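Ribonuclease (Chelonia mydas, PDB 2ZPO) probably cleaves RNA on the 3' side of pyrimidine nucleotides, as a secreted endonuclease of the pancreatic ribonuclease family. Local coordinates at residues A[68-74]-A[101-107]. Residues are numbered along the deposited sequence; the frame is centred on the assembly and turned at random.
Sequences NLRDSTA and QRIRIAC. With GOL (glycerol), chain G.
With CG of Arg104 set anti to the backbone N (chi1 178°) and CG of Asp71 set beside its N (chi1 -70°), the two side chains rise from facing strand positions alongside one another, pointing the same way. The Arg104 chain then bends at chi3 and presents the edge of its guanidinium to the carboxylate, the two planes lying 9° apart. NE of Arg104 meets the syn lone pair of Asp71 OD1 at 2.7 Å, almost straight and exactly in plane. NH2 appears to add a second bond to OD2, whose position is less sure. Such an in-plane salt bridge illustrates how a non-hydrogen-bonded pair of an antiparallel sheet can be tied through its side chains. On the same face Leu69 sets CD1 3.9 Å from CD of Arg104, and its CD2 packs against CB of Ala106.

The strands, 69-83 and 94-108, form the long antiparallel hairpin of the ribonuclease A fold; Ala106 lies close to His114, the probable proton donor. Between the strands Arg70 and Ile105 exchange both backbone bonds, and Cys107 N donates to Asn68 O. On the other face CG of Arg70 rests 3.6 Å from SG of Cys107, which is disulfide-bonded to Cys58, while NE of Arg70 donates to Ile57 O.

Toward the corner at Thr73 and Ala74, Ser72 carries the pairing on. Its N donates to Ile103 O, and its OG accepts from Ile103 N at 2.9 Å. The same hydroxyl donates to Ala74 O, so this buried group is satisfied both as acceptor and as donor. Arg102 bends back across this turn so that NE reaches Ser72 O at 2.8 Å, the oxygen tilted out of the guanidinium plane. A water links Arg102 NH2 with Asp71 O; at the far end another joins Asn68 OD1 to Cys107 O.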
# COMPACT_ATOMS: atom_id res chain seq x y z
N ASN A 68 5.87 3.25 -16.76
CA ASN A 68 4.66 3.86 -16.21
C ASN A 68 4.77 4.22 -14.72
O ASN A 68 3.74 4.49 -14.07
CB ASN A 68 3.38 3.04 -16.47
CG ASN A 68 3.30 1.74 -15.67
OD1 ASN A 68 2.24 1.09 -15.69
ND2 ASN A 68 4.37 1.35 -15.00
N LEU A 69 6.01 4.21 -14.22
CA LEU A 69 6.28 4.41 -12.80
C LEU A 69 6.47 5.90 -12.55
O LEU A 69 6.95 6.63 -13.42
CB LEU A 69 7.56 3.67 -12.40
CG LEU A 69 7.49 2.15 -12.51
CD1 LEU A 69 8.79 1.52 -12.07
CD2 LEU A 69 6.33 1.56 -11.75
N ARG A 70 6.07 6.34 -11.36
CA ARG A 70 6.20 7.75 -11.01
C ARG A 70 6.64 7.77 -9.58
O ARG A 70 6.16 6.96 -8.78
CB ARG A 70 4.86 8.47 -11.05
CG ARG A 70 3.99 8.24 -12.30
CD ARG A 70 4.21 9.32 -13.28
NE ARG A 70 3.90 10.67 -12.79
CZ ARG A 70 4.19 11.75 -13.50
NH1 ARG A 70 4.78 11.61 -14.69
NH2 ARG A 70 3.92 12.96 -13.03
N ASP A 71 7.48 8.74 -9.24
CA ASP A 71 7.91 8.95 -7.87
C ASP A 71 7.19 10.16 -7.27
O ASP A 71 7.10 11.22 -7.93
CB ASP A 71 9.41 9.21 -7.85
CG ASP A 71 10.21 7.98 -8.19
OD1 ASP A 71 9.64 6.88 -8.14
OD2 ASP A 71 11.42 8.12 -8.49
N SER A 72 6.69 10.01 -6.06
CA SER A 72 5.98 11.14 -5.40
C SER A 72 6.90 12.26 -5.00
O SER A 72 8.05 12.04 -4.64
CB SER A 72 5.25 10.66 -4.15
OG SER A 72 6.13 10.21 -3.14
N THR A 73 6.37 13.48 -5.05
CA THR A 73 7.14 14.62 -4.56
C THR A 73 7.17 14.55 -3.04
O THR A 73 8.24 14.68 -2.42
CB THR A 73 6.51 15.92 -5.04
OG1 THR A 73 6.60 15.95 -6.47
CG2 THR A 73 7.23 17.15 -4.43
N ALA A 74 6.00 14.32 -2.46
CA ALA A 74 5.85 14.23 -1.00
C ALA A 74 6.34 12.90 -0.40
O ALA A 74 6.30 11.84 -1.04
CB ALA A 74 4.38 14.47 -0.63
N GLN A 101 8.17 8.17 3.95
CA GLN A 101 9.02 7.97 2.77
C GLN A 101 8.26 8.41 1.53
O GLN A 101 7.02 8.31 1.49
CB GLN A 101 9.35 6.49 2.62
CG GLN A 101 10.25 5.92 3.73
CD GLN A 101 10.68 4.52 3.40
OE1 GLN A 101 11.65 4.32 2.66
NE2 GLN A 101 9.94 3.55 3.88
N ARG A 102 9.01 8.92 0.54
CA ARG A 102 8.44 9.06 -0.81
C ARG A 102 8.15 7.67 -1.36
O ARG A 102 8.73 6.66 -0.93
CB ARG A 102 9.37 9.85 -1.75
CG ARG A 102 9.65 11.29 -1.27
CD ARG A 102 10.81 11.94 -2.03
NE ARG A 102 10.61 11.96 -3.46
CZ ARG A 102 11.44 11.46 -4.38
NH1 ARG A 102 12.59 10.90 -4.04
NH2 ARG A 102 11.12 11.57 -5.66
N ILE A 103 7.23 7.61 -2.31
CA ILE A 103 6.83 6.33 -2.89
C ILE A 103 6.86 6.34 -4.41
O ILE A 103 6.72 7.41 -5.04
CB ILE A 103 5.41 5.87 -2.40
CG1 ILE A 103 4.31 6.86 -2.82
CG2 ILE A 103 5.42 5.64 -0.88
CD1 ILE A 103 2.87 6.39 -2.56
N ARG A 104 7.00 5.13 -4.98
CA ARG A 104 7.04 4.91 -6.42
C ARG A 104 5.84 4.04 -6.73
O ARG A 104 5.69 2.95 -6.15
CB ARG A 104 8.35 4.20 -6.84
CG ARG A 104 8.41 3.89 -8.33
CD ARG A 104 9.77 3.40 -8.76
NE ARG A 104 10.73 4.51 -8.70
CZ ARG A 104 12.03 4.38 -8.89
NH1 ARG A 104 12.53 3.18 -9.18
NH2 ARG A 104 12.80 5.45 -8.80
N ILE A 105 4.95 4.56 -7.54
CA ILE A 105 3.74 3.82 -7.94
C ILE A 105 3.69 3.67 -9.48
O ILE A 105 4.42 4.35 -10.19
CB ILE A 105 2.42 4.48 -7.38
CG1 ILE A 105 2.20 5.88 -7.98
CG2 ILE A 105 2.48 4.54 -5.86
CD1 ILE A 105 0.85 6.51 -7.56
N ALA A 106 2.85 2.76 -9.97
CA ALA A 106 2.56 2.69 -11.41
C ALA A 106 1.25 3.40 -11.65
O ALA A 106 0.26 3.17 -10.93
CB ALA A 106 2.43 1.24 -11.86
N CYS A 107 1.25 4.27 -12.65
CA CYS A 107 0.04 4.96 -13.08
C CYS A 107 -0.43 4.50 -14.46
O CYS A 107 0.37 4.01 -15.31
CB CYS A 107 0.21 6.48 -13.04
SG CYS A 107 0.66 7.16 -11.40
C1 GOL G . 15.68 9.76 -7.88
O1 GOL G . 16.59 8.68 -7.99
C2 GOL G . 14.80 9.69 -6.63
O2 GOL G . 15.22 8.68 -5.73
C3 GOL G . 13.37 9.39 -7.05
O3 GOL G . 12.93 10.29 -8.04
O HOH W 1 0.18 1.92 -16.97
O HOH W 2 9.39 12.87 -7.56